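Local atomic coordinates of gene product PA4716 (PDB entry 1U0K), a protein that belongs to the PhzF family and is probably an isomerase or epimerase, although its substrate and the reaction it catalyses are not established. Residues 118-124 / 268-274; 160-166 / 221-227; 228-232 / 243-247; 200-205 / 231-237. All coordinates share one frame; numbering follows the deposited sequence.

Contact 1: 118-124 / 268-274; sequences FYAEMDQ and VRVGGHV
Phe118 O is gripped twice from the opposite strand: Val274 N donates to it at 2.8 Å, and His273 CA approaches the same oxygen to 3.3 Å in a CA-H...O contact. This is regular antiparallel pairing, with Phe118-Val274, Ala120-Gly272 and Met122-Val270 as hydrogen-bonded pairs and the residues between them as non-hydrogen-bonded ones. Of the ladder bonds, Ala120 N to Gly272 O is nearly straight (175° at the hydrogen).

One face of the pair, bearing Phe118, Met122 and Val274, packs on helix 78-90, while Val270 and Val268 meet helix 222-234. The other face carries Tyr119, Glu121, Arg269 and His273. With CG trans to its backbone N (chi1 -171°), the Tyr119 ring lies back across the glycines, Gly272 O sitting over one face. Its CD1 edge points at the centre of the His273 ring, a T-shaped pair with planes at 75° and CD1 3.6 Å from His273 CE1. Asp259 holds the Tyr119 hydroxyl. Glu121 OE2 comes to 3.6 Å of Arg269 NH1 from well outside the guanidinium plane, so this salt bridge is one of charge alone; Glu121 OE1 pairs with Arg110. At the far end, the Gln124 side-chain amide bonds through OE1 to Thr162 OG1 and through NE2 to Gly222 O, and NE2 rests 3.6 Å from Val270 CG2.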
# COMPACT_ATOMS: atom_id res chain seq x y z
N PHE A 118 -20.08 -7.98 -11.41
CA PHE A 118 -19.77 -8.62 -12.68
C PHE A 118 -19.01 -9.92 -12.46
O PHE A 118 -18.46 -10.17 -11.39
CB PHE A 118 -18.91 -7.68 -13.56
CG PHE A 118 -19.59 -6.38 -13.88
CD1 PHE A 118 -19.52 -5.31 -12.99
CD2 PHE A 118 -20.34 -6.24 -15.04
CE1 PHE A 118 -20.20 -4.13 -13.26
CE2 PHE A 118 -21.00 -5.06 -15.32
CZ PHE A 118 -20.92 -4.00 -14.43
N TYR A 119 -19.02 -10.76 -13.49
CA TYR A 119 -18.10 -11.88 -13.60
C TYR A 119 -17.31 -11.65 -14.87
O TYR A 119 -17.89 -11.42 -15.93
CB TYR A 119 -18.84 -13.23 -13.69
CG TYR A 119 -17.89 -14.39 -13.60
CD1 TYR A 119 -17.48 -14.88 -12.37
CD2 TYR A 119 -17.37 -14.97 -14.75
CE1 TYR A 119 -16.59 -15.94 -12.29
CE2 TYR A 119 -16.47 -16.02 -14.67
CZ TYR A 119 -16.09 -16.50 -13.44
OH TYR A 119 -15.20 -17.55 -13.39
N ALA A 120 -15.99 -11.71 -14.77
CA ALA A 120 -15.11 -11.51 -15.90
C ALA A 120 -14.16 -12.68 -16.07
O ALA A 120 -13.74 -13.29 -15.09
CB ALA A 120 -14.34 -10.21 -15.74
N GLU A 121 -13.81 -12.97 -17.31
CA GLU A 121 -12.91 -14.07 -17.64
C GLU A 121 -11.97 -13.67 -18.76
O GLU A 121 -12.33 -12.90 -19.64
CB GLU A 121 -13.75 -15.26 -18.07
CG GLU A 121 -12.98 -16.53 -18.39
CD GLU A 121 -13.94 -17.59 -18.89
OE1 GLU A 121 -14.68 -18.15 -18.06
OE2 GLU A 121 -13.97 -17.84 -20.11
N MSE A 122 -10.76 -14.20 -18.72
CA MSE A 122 -9.76 -13.92 -19.73
C MSE A 122 -9.15 -15.21 -20.26
O MSE A 122 -9.09 -16.21 -19.54
CB MSE A 122 -8.67 -13.03 -19.15
CG MSE A 122 -7.80 -13.71 -18.11
SE MSE A 122 -6.76 -12.41 -17.11
CE MSE A 122 -5.46 -12.17 -18.27
N ASP A 123 -8.71 -15.17 -21.52
CA ASP A 123 -7.95 -16.24 -22.15
C ASP A 123 -6.47 -15.87 -22.14
O ASP A 123 -6.04 -14.96 -22.85
CB ASP A 123 -8.45 -16.46 -23.58
CG ASP A 123 -7.80 -17.66 -24.26
OD1 ASP A 123 -7.12 -18.47 -23.59
OD2 ASP A 123 -7.93 -17.88 -25.49
N GLN A 124 -5.70 -16.56 -21.31
CA GLN A 124 -4.27 -16.30 -21.17
C GLN A 124 -3.40 -17.04 -22.19
O GLN A 124 -2.19 -16.86 -22.22
CB GLN A 124 -3.81 -16.65 -19.76
CG GLN A 124 -4.53 -15.84 -18.68
CD GLN A 124 -3.81 -15.84 -17.35
OE1 GLN A 124 -2.91 -16.65 -17.12
NE2 GLN A 124 -4.20 -14.95 -16.46
N VAL A 268 -5.36 -21.55 -21.22
CA VAL A 268 -5.84 -21.47 -19.85
C VAL A 268 -6.70 -20.22 -19.70
O VAL A 268 -6.32 -19.15 -20.16
CB VAL A 268 -4.70 -21.48 -18.80
CG1 VAL A 268 -3.59 -20.49 -19.16
CG2 VAL A 268 -5.24 -21.21 -17.40
N ARG A 269 -7.86 -20.38 -19.10
CA ARG A 269 -8.74 -19.25 -18.86
C ARG A 269 -8.84 -19.00 -17.36
O ARG A 269 -8.95 -19.94 -16.58
CB ARG A 269 -10.10 -19.50 -19.49
CG ARG A 269 -10.09 -19.38 -21.01
CD ARG A 269 -11.39 -19.80 -21.68
NE ARG A 269 -11.47 -19.35 -23.07
CZ ARG A 269 -12.61 -19.24 -23.77
NH1 ARG A 269 -13.79 -19.54 -23.24
NH2 ARG A 269 -12.56 -18.81 -25.04
N VAL A 270 -8.77 -17.73 -16.97
CA VAL A 270 -8.86 -17.35 -15.57
C VAL A 270 -10.03 -16.38 -15.40
O VAL A 270 -10.17 -15.45 -16.18
CB VAL A 270 -7.56 -16.70 -15.08
CG1 VAL A 270 -7.65 -16.34 -13.59
CG2 VAL A 270 -6.34 -17.61 -15.34
N GLY A 271 -10.87 -16.60 -14.40
CA GLY A 271 -12.03 -15.76 -14.18
C GLY A 271 -12.35 -15.53 -12.72
O GLY A 271 -11.83 -16.20 -11.83
N GLY A 272 -13.21 -14.56 -12.47
CA GLY A 272 -13.64 -14.23 -11.14
C GLY A 272 -14.68 -13.13 -11.11
O GLY A 272 -14.90 -12.43 -12.10
N HIS A 273 -15.33 -13.00 -9.96
CA HIS A 273 -16.28 -11.92 -9.71
C HIS A 273 -15.55 -10.60 -9.44
O HIS A 273 -14.44 -10.58 -8.90
CB HIS A 273 -17.21 -12.29 -8.55
CG HIS A 273 -18.13 -13.42 -8.87
ND1 HIS A 273 -19.32 -13.25 -9.54
CD2 HIS A 273 -18.03 -14.75 -8.60
CE1 HIS A 273 -19.91 -14.43 -9.69
NE2 HIS A 273 -19.16 -15.35 -9.12
N VAL A 274 -16.19 -9.51 -9.84
CA VAL A 274 -15.65 -8.17 -9.69
C VAL A 274 -16.72 -7.24 -9.14
O VAL A 274 -17.85 -7.25 -9.62
CB VAL A 274 -15.14 -7.62 -11.04
CG1 VAL A 274 -14.56 -6.22 -10.85
CG2 VAL A 274 -14.11 -8.57 -11.66

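Contact 2: 160-166 / 221-227; sequences VSTGLPY and TGSAAGP
The Tyr166 ring carries the Ala224 methyl on one face and the Ser223 hydroxyl at its edge. Ala224 CB stands 3.7 Å from the ring centroid, only 11° off the ring normal, which makes it a CH-pi contact centred on the face. Ser223 OG lies in the ring plane and hydrogen-bonds to Tyr166 OH at 2.6 Å; either hydroxyl could be the donor. The serine reaches the phenol because its OG stands between the backbone N and the carbonyl carbon (chi1 53°). Thr221 CG2 also touches the phenol oxygen, and Phe196 and Tyr198 of strand 196-201 pack on the same tyrosine.

Four residues after Ser223 comes Pro227, which has no N-H to give to the Ser223 carbonyl, and the helix kinks there. Water 1 supplies a partner instead, donating to Ser223 O at 2.8 Å and to Leu164 O at 2.6 Å while accepting from Thr162 N at 2.9 Å, so it ties the turn to the helix. The Pro227 ring fits against the start of the turn: its CB is 3.7 Å from Val160 CG1, and its CD is 3.5 Å from Thr162 OG1, a hydroxyl bonded to Gln124. Within 160-166, Ser161 OG accepts from Gly163 N, an ST turn between strands 158-161 and 166-170. The contact thus sets the N-terminal part of helix 222-234 beside a beta hairpin, with the Ser223 side chain about 6 Å from that of Glu48, the predicted active-site residue.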
# COMPACT_ATOMS: atom_id res chain seq x y z
N VAL A 160 6.87 -21.52 -14.93
CA VAL A 160 5.71 -21.60 -15.82
C VAL A 160 5.19 -20.18 -16.03
O VAL A 160 5.19 -19.38 -15.10
CB VAL A 160 4.61 -22.50 -15.24
CG1 VAL A 160 3.49 -22.70 -16.25
CG2 VAL A 160 5.19 -23.88 -14.82
N SER A 161 4.75 -19.88 -17.25
CA SER A 161 4.45 -18.51 -17.65
C SER A 161 3.31 -18.42 -18.66
O SER A 161 3.24 -19.20 -19.60
CB SER A 161 5.69 -17.88 -18.27
OG SER A 161 5.52 -16.49 -18.49
N THR A 162 2.42 -17.46 -18.45
CA THR A 162 1.50 -17.01 -19.49
C THR A 162 1.80 -15.55 -19.83
O THR A 162 0.93 -14.84 -20.35
CB THR A 162 0.04 -17.16 -19.03
OG1 THR A 162 -0.15 -16.52 -17.76
CG2 THR A 162 -0.32 -18.61 -18.78
N GLY A 163 3.03 -15.12 -19.57
CA GLY A 163 3.47 -13.74 -19.76
C GLY A 163 4.57 -13.40 -18.77
O GLY A 163 5.74 -13.13 -19.14
N LEU A 164 4.20 -13.46 -17.49
CA LEU A 164 5.10 -13.18 -16.39
C LEU A 164 5.52 -14.52 -15.77
O LEU A 164 4.70 -15.19 -15.16
CB LEU A 164 4.38 -12.31 -15.35
CG LEU A 164 5.17 -11.84 -14.12
CD1 LEU A 164 6.38 -11.00 -14.49
CD2 LEU A 164 4.23 -11.06 -13.20
N PRO A 165 6.78 -14.91 -15.93
CA PRO A 165 7.24 -16.22 -15.45
C PRO A 165 7.37 -16.34 -13.93
O PRO A 165 8.07 -15.55 -13.30
CB PRO A 165 8.61 -16.39 -16.12
CG PRO A 165 9.09 -15.00 -16.38
CD PRO A 165 7.87 -14.16 -16.58
N TYR A 166 6.70 -17.33 -13.37
CA TYR A 166 6.82 -17.67 -11.95
C TYR A 166 7.57 -18.97 -11.80
O TYR A 166 7.35 -19.89 -12.56
CB TYR A 166 5.44 -17.86 -11.33
CG TYR A 166 4.67 -16.57 -11.18
CD1 TYR A 166 3.93 -16.06 -12.24
CD2 TYR A 166 4.69 -15.87 -9.98
CE1 TYR A 166 3.21 -14.88 -12.10
CE2 TYR A 166 3.97 -14.68 -9.84
CZ TYR A 166 3.24 -14.20 -10.90
OH TYR A 166 2.54 -13.02 -10.77
N THR A 221 -3.47 -13.59 -7.29
CA THR A 221 -2.58 -13.25 -8.40
C THR A 221 -3.03 -13.91 -9.70
O THR A 221 -2.74 -15.08 -9.94
CB THR A 221 -1.15 -13.69 -8.03
OG1 THR A 221 -0.80 -13.18 -6.73
CG2 THR A 221 -0.11 -13.09 -8.96
N GLY A 222 -3.73 -13.16 -10.54
CA GLY A 222 -4.22 -13.69 -11.80
C GLY A 222 -3.12 -14.11 -12.76
O GLY A 222 -3.31 -15.03 -13.56
N SER A 223 -1.97 -13.45 -12.66
CA SER A 223 -0.84 -13.73 -13.55
C SER A 223 -0.17 -15.06 -13.20
O SER A 223 0.49 -15.66 -14.06
CB SER A 223 0.18 -12.58 -13.56
OG SER A 223 0.60 -12.24 -12.25
N ALA A 224 -0.33 -15.50 -11.95
CA ALA A 224 0.16 -16.82 -11.49
C ALA A 224 -0.90 -17.90 -11.60
O ALA A 224 -0.57 -19.09 -11.68
CB ALA A 224 0.64 -16.73 -10.05
N ALA A 225 -2.17 -17.51 -11.61
CA ALA A 225 -3.28 -18.45 -11.64
C ALA A 225 -3.26 -19.29 -12.91
O ALA A 225 -3.53 -20.49 -12.86
CB ALA A 225 -4.61 -17.72 -11.51
N GLY A 226 -2.94 -18.66 -14.03
CA GLY A 226 -2.83 -19.36 -15.30
C GLY A 226 -1.75 -20.43 -15.24
O GLY A 226 -2.06 -21.60 -15.43
N PRO A 227 -0.50 -20.04 -15.01
CA PRO A 227 0.60 -20.99 -14.85
C PRO A 227 0.31 -22.11 -13.87
O PRO A 227 0.65 -23.26 -14.16
CB PRO A 227 1.74 -20.11 -14.34
CG PRO A 227 1.47 -18.79 -14.98
CD PRO A 227 -0.02 -18.64 -14.95
O HOH W 1 2.31 -15.67 -16.14

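Contact 3: 228-232 / 243-247; sequences VAAYL and PFVLH
Helix 222-234 packs against strand 244-248 at this contact, a helix-on-strand packing in which Val228, Ala229 and Leu232 meet Phe244 and Leu246. The axes of segments 228-232 and 244-247 come no closer than 10.4 Å, with N-to-C directions 120° apart. Phe244 and Leu246, two positions apart on the same face of the strand, point toward the helix. No hydrogen bond crosses the contact; the side chains meet through carbon alone.

Leu246 reaches in with both methyls, running antiparallel to the valine and leucine it passes. Its CD1 presses on Val228 CG1 at 3.5 Å, tighter than ordinary van der Waals contact, and its CD2 lies 3.9 Å from Leu232 CD1. Val228 offers that methyl because CG1 is trans to its backbone N (chi1 165°). Leu232 stands one helical turn later, as its N bonding to Val228 O at 3.0 Å confirms, and the same Leu232 CD1 also meets Phe244 CE1 at 3.9 Å. One methyl therefore spans both strand side chains. At the tip of the phenylalanine, CZ comes to 4.1 Å of Ala229 CB.

Beyond these residues, Val260 of strand 256-262, paired with this strand, touches Ala229, Phe244 and Leu246. Elsewhere around the helix, Val228 packs on Leu168 of strand 166-170, and Ala230 on Ala127 and Phe129 of strand 117-129.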
# COMPACT_ATOMS: atom_id res chain seq x y z
N VAL A 228 -0.29 -21.79 -12.73
CA VAL A 228 -0.61 -22.79 -11.72
C VAL A 228 -1.58 -23.81 -12.29
O VAL A 228 -1.38 -25.02 -12.14
CB VAL A 228 -1.18 -22.17 -10.41
CG1 VAL A 228 -1.84 -23.21 -9.52
CG2 VAL A 228 -0.07 -21.46 -9.63
N ALA A 229 -2.63 -23.33 -12.95
CA ALA A 229 -3.64 -24.20 -13.54
C ALA A 229 -3.01 -25.12 -14.57
O ALA A 229 -3.31 -26.31 -14.59
CB ALA A 229 -4.75 -23.39 -14.19
N ALA A 230 -2.14 -24.57 -15.41
CA ALA A 230 -1.48 -25.33 -16.48
C ALA A 230 -0.55 -26.38 -15.89
O ALA A 230 -0.43 -27.47 -16.43
CB ALA A 230 -0.72 -24.41 -17.40
N TYR A 231 0.10 -26.03 -14.78
CA TYR A 231 1.00 -26.94 -14.07
C TYR A 231 0.25 -28.13 -13.50
O TYR A 231 0.64 -29.28 -13.70
CB TYR A 231 1.71 -26.20 -12.92
CG TYR A 231 2.65 -27.07 -12.11
CD1 TYR A 231 4.01 -27.11 -12.40
CD2 TYR A 231 2.19 -27.83 -11.05
CE1 TYR A 231 4.88 -27.91 -11.66
CE2 TYR A 231 3.04 -28.63 -10.30
CZ TYR A 231 4.38 -28.66 -10.62
OH TYR A 231 5.23 -29.46 -9.87
N LEU A 232 -0.83 -27.85 -12.77
CA LEU A 232 -1.63 -28.90 -12.16
C LEU A 232 -2.16 -29.87 -13.21
O LEU A 232 -2.12 -31.07 -13.01
CB LEU A 232 -2.78 -28.30 -11.33
CG LEU A 232 -2.35 -27.51 -10.08
CD1 LEU A 232 -3.52 -26.74 -9.50
CD2 LEU A 232 -1.75 -28.42 -9.02
N PRO A 243 -13.89 -27.06 -14.90
CA PRO A 243 -13.71 -25.89 -14.03
C PRO A 243 -13.23 -26.30 -12.66
O PRO A 243 -13.79 -27.20 -12.04
CB PRO A 243 -15.12 -25.29 -13.95
CG PRO A 243 -16.06 -26.42 -14.24
CD PRO A 243 -15.31 -27.37 -15.13
N PHE A 244 -12.16 -25.66 -12.18
CA PHE A 244 -11.78 -25.80 -10.79
C PHE A 244 -11.33 -24.47 -10.22
O PHE A 244 -11.24 -23.48 -10.95
CB PHE A 244 -10.75 -26.92 -10.59
CG PHE A 244 -9.41 -26.69 -11.26
CD1 PHE A 244 -8.30 -26.32 -10.50
CD2 PHE A 244 -9.24 -26.92 -12.61
CE1 PHE A 244 -7.06 -26.16 -11.09
CE2 PHE A 244 -7.99 -26.75 -13.22
CZ PHE A 244 -6.90 -26.37 -12.45
N VAL A 245 -11.11 -24.44 -8.92
CA VAL A 245 -10.77 -23.20 -8.25
C VAL A 245 -9.42 -23.27 -7.54
O VAL A 245 -9.04 -24.31 -6.99
CB VAL A 245 -11.92 -22.70 -7.29
CG1 VAL A 245 -13.28 -23.27 -7.70
CG2 VAL A 245 -11.64 -22.99 -5.85
N LEU A 246 -8.70 -22.17 -7.62
CA LEU A 246 -7.51 -21.94 -6.82
C LEU A 246 -7.86 -21.01 -5.67
O LEU A 246 -8.78 -20.19 -5.77
CB LEU A 246 -6.39 -21.33 -7.66
CG LEU A 246 -5.96 -22.08 -8.91
CD1 LEU A 246 -4.79 -21.35 -9.55
CD2 LEU A 246 -5.60 -23.54 -8.58
N HIS A 247 -7.13 -21.14 -4.58
CA HIS A 247 -7.38 -20.36 -3.38
C HIS A 247 -6.17 -19.51 -3.08
O HIS A 247 -5.04 -19.97 -3.21
CB HIS A 247 -7.70 -21.26 -2.18
CG HIS A 247 -8.76 -22.29 -2.47
ND1 HIS A 247 -10.10 -21.98 -2.53
CD2 HIS A 247 -8.66 -23.61 -2.74
CE1 HIS A 247 -10.78 -23.07 -2.82
NE2 HIS A 247 -9.93 -24.07 -2.96

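Contact 4: 200-205 / 231-237; sequences LDVDGR and YLVEYGL
Arg205 leaves its CB with CG beside the backbone N (chi1 -62°), and the chain then runs extended toward the end of helix 222-234. CG passes Leu232 CD1 at 4.1 Å, an apolar touch low on the chain. NE gives its hydrogen to water 2 at 2.9 Å. At the tip, NH2 donates to Leu237 O at 3.2 Å, with 157° at the hydrogen; the oxygen lies near the guanidinium plane and receives the bond on a lone pair. Water 2 donates to Leu237 O at 3.1 Å, so the Leu237 carbonyl is gripped by both water and arginine and the turn is bridged to the helix end.

Next to this polar link, Val202 CB rests on two leucine methyls, 3.7 Å from Leu232 CD2 and 4.1 Å from Leu237 CD1. Val202 CG1 and Leu200 CD2 touch the Tyr231 ring obliquely, and the Tyr231 hydroxyl is bonded to Pro156 O. The Leu237 carbonyl is presented by a Schellman motif: Gly236, with positive phi, is the C-prime residue, Leu237 N bonds to Leu232 O at 2.7 Å, and a weak bond joins Gly236 N to Val233 O. A Schellman-terminated helix thus packs on the turn between antiparallel strands 196-201 and 206-208.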
# COMPACT_ATOMS: atom_id res chain seq x y z
N LEU A 200 3.19 -23.13 -3.66
CA LEU A 200 2.01 -23.86 -4.12
C LEU A 200 1.79 -25.16 -3.34
O LEU A 200 2.62 -26.04 -3.38
CB LEU A 200 2.15 -24.20 -5.60
CG LEU A 200 0.99 -24.93 -6.29
CD1 LEU A 200 -0.27 -24.10 -6.23
CD2 LEU A 200 1.36 -25.25 -7.72
N ASP A 201 0.67 -25.23 -2.63
CA ASP A 201 0.13 -26.50 -2.13
C ASP A 201 -0.74 -27.12 -3.23
O ASP A 201 -1.86 -26.67 -3.46
CB ASP A 201 -0.67 -26.23 -0.85
CG ASP A 201 -1.48 -27.43 -0.39
OD1 ASP A 201 -1.17 -28.56 -0.81
OD2 ASP A 201 -2.45 -27.31 0.38
N VAL A 202 -0.22 -28.13 -3.91
CA VAL A 202 -0.90 -28.70 -5.08
C VAL A 202 -2.16 -29.48 -4.72
O VAL A 202 -3.09 -29.56 -5.54
CB VAL A 202 0.03 -29.60 -5.94
CG1 VAL A 202 1.29 -28.85 -6.35
CG2 VAL A 202 0.37 -30.90 -5.23
N ASP A 203 -2.21 -30.04 -3.52
CA ASP A 203 -3.35 -30.84 -3.09
C ASP A 203 -4.51 -29.94 -2.69
O ASP A 203 -5.65 -30.16 -3.12
CB ASP A 203 -2.98 -31.74 -1.91
CG ASP A 203 -1.94 -32.79 -2.27
OD1 ASP A 203 -1.89 -33.23 -3.44
OD2 ASP A 203 -1.13 -33.23 -1.43
N GLY A 204 -4.21 -28.94 -1.87
CA GLY A 204 -5.18 -27.94 -1.45
C GLY A 204 -5.44 -26.86 -2.49
O GLY A 204 -6.34 -26.05 -2.29
N ARG A 205 -4.66 -26.85 -3.58
CA ARG A 205 -4.77 -25.85 -4.64
C ARG A 205 -4.80 -24.45 -4.06
O ARG A 205 -5.68 -23.65 -4.37
CB ARG A 205 -6.01 -26.12 -5.50
CG ARG A 205 -5.94 -27.45 -6.21
CD ARG A 205 -7.19 -27.79 -6.97
NE ARG A 205 -7.07 -29.08 -7.64
CZ ARG A 205 -8.08 -29.69 -8.25
NH1 ARG A 205 -9.28 -29.13 -8.29
NH2 ARG A 205 -7.88 -30.87 -8.84
N TYR A 231 0.10 -26.03 -14.78
CA TYR A 231 1.00 -26.94 -14.07
C TYR A 231 0.25 -28.13 -13.50
O TYR A 231 0.64 -29.28 -13.70
CB TYR A 231 1.71 -26.20 -12.92
CG TYR A 231 2.65 -27.07 -12.11
CD1 TYR A 231 4.01 -27.11 -12.40
CD2 TYR A 231 2.19 -27.83 -11.05
CE1 TYR A 231 4.88 -27.91 -11.66
CE2 TYR A 231 3.04 -28.63 -10.30
CZ TYR A 231 4.38 -28.66 -10.62
OH TYR A 231 5.23 -29.46 -9.87
N LEU A 232 -0.83 -27.85 -12.77
CA LEU A 232 -1.63 -28.90 -12.16
C LEU A 232 -2.16 -29.87 -13.21
O LEU A 232 -2.12 -31.07 -13.01
CB LEU A 232 -2.78 -28.30 -11.33
CG LEU A 232 -2.35 -27.51 -10.08
CD1 LEU A 232 -3.52 -26.74 -9.50
CD2 LEU A 232 -1.75 -28.42 -9.02
N VAL A 233 -2.60 -29.35 -14.35
CA VAL A 233 -3.12 -30.18 -15.43
C VAL A 233 -2.00 -30.97 -16.12
O VAL A 233 -2.19 -32.14 -16.48
CB VAL A 233 -3.93 -29.31 -16.42
CG1 VAL A 233 -4.22 -30.04 -17.72
CG2 VAL A 233 -5.23 -28.87 -15.76
N GLU A 234 -0.84 -30.35 -16.29
CA GLU A 234 0.31 -30.98 -16.94
C GLU A 234 0.82 -32.19 -16.15
O GLU A 234 1.21 -33.20 -16.74
CB GLU A 234 1.43 -29.94 -17.12
CG GLU A 234 2.77 -30.49 -17.62
CD GLU A 234 2.66 -31.16 -18.98
OE1 GLU A 234 2.20 -30.51 -19.94
OE2 GLU A 234 3.05 -32.35 -19.08
N TYR A 235 0.78 -32.09 -14.83
CA TYR A 235 1.31 -33.14 -13.95
C TYR A 235 0.20 -34.04 -13.40
O TYR A 235 0.40 -34.77 -12.43
CB TYR A 235 2.18 -32.51 -12.85
CG TYR A 235 3.47 -31.96 -13.42
CD1 TYR A 235 3.61 -30.61 -13.73
CD2 TYR A 235 4.54 -32.81 -13.70
CE1 TYR A 235 4.78 -30.12 -14.29
CE2 TYR A 235 5.72 -32.33 -14.25
CZ TYR A 235 5.83 -30.99 -14.54
OH TYR A 235 7.00 -30.51 -15.09
N GLY A 236 -0.97 -34.00 -14.04
CA GLY A 236 -2.06 -34.91 -13.74
C GLY A 236 -2.72 -34.71 -12.39
O GLY A 236 -3.30 -35.63 -11.83
N LEU A 237 -2.61 -33.49 -11.86
CA LEU A 237 -3.14 -33.15 -10.55
C LEU A 237 -4.49 -32.44 -10.64
O LEU A 237 -5.14 -32.22 -9.63
CB LEU A 237 -2.14 -32.28 -9.79
CG LEU A 237 -0.81 -32.97 -9.46
CD1 LEU A 237 0.30 -31.96 -9.28
CD2 LEU A 237 -0.96 -33.83 -8.22
O HOH W 2 -4.75 -30.69 -6.98

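Overall arrangement
Read from the N terminus, contact 1 opens first at 118-124 and closes last, at 268-274, so the other three lie within its span. Contact 2 opens at 160-166; before it closes at 221-227, contact 4 has opened at 200-205, and these two cross. Contact 3 starts directly after contact 2, at 228-232, and closes the short loop to 243-247, while contact 4 closes at 231-237 and shares Tyr231 and Leu232 with it. Contacts 2, 3 and 4 all use helix 222-234, successively joining it to a hairpin turn, a strand and a second turn. Gln124 and Val268 of contact 1 touch Gly226 of contact 2, bringing the helix against strands 117-129 and 267-282.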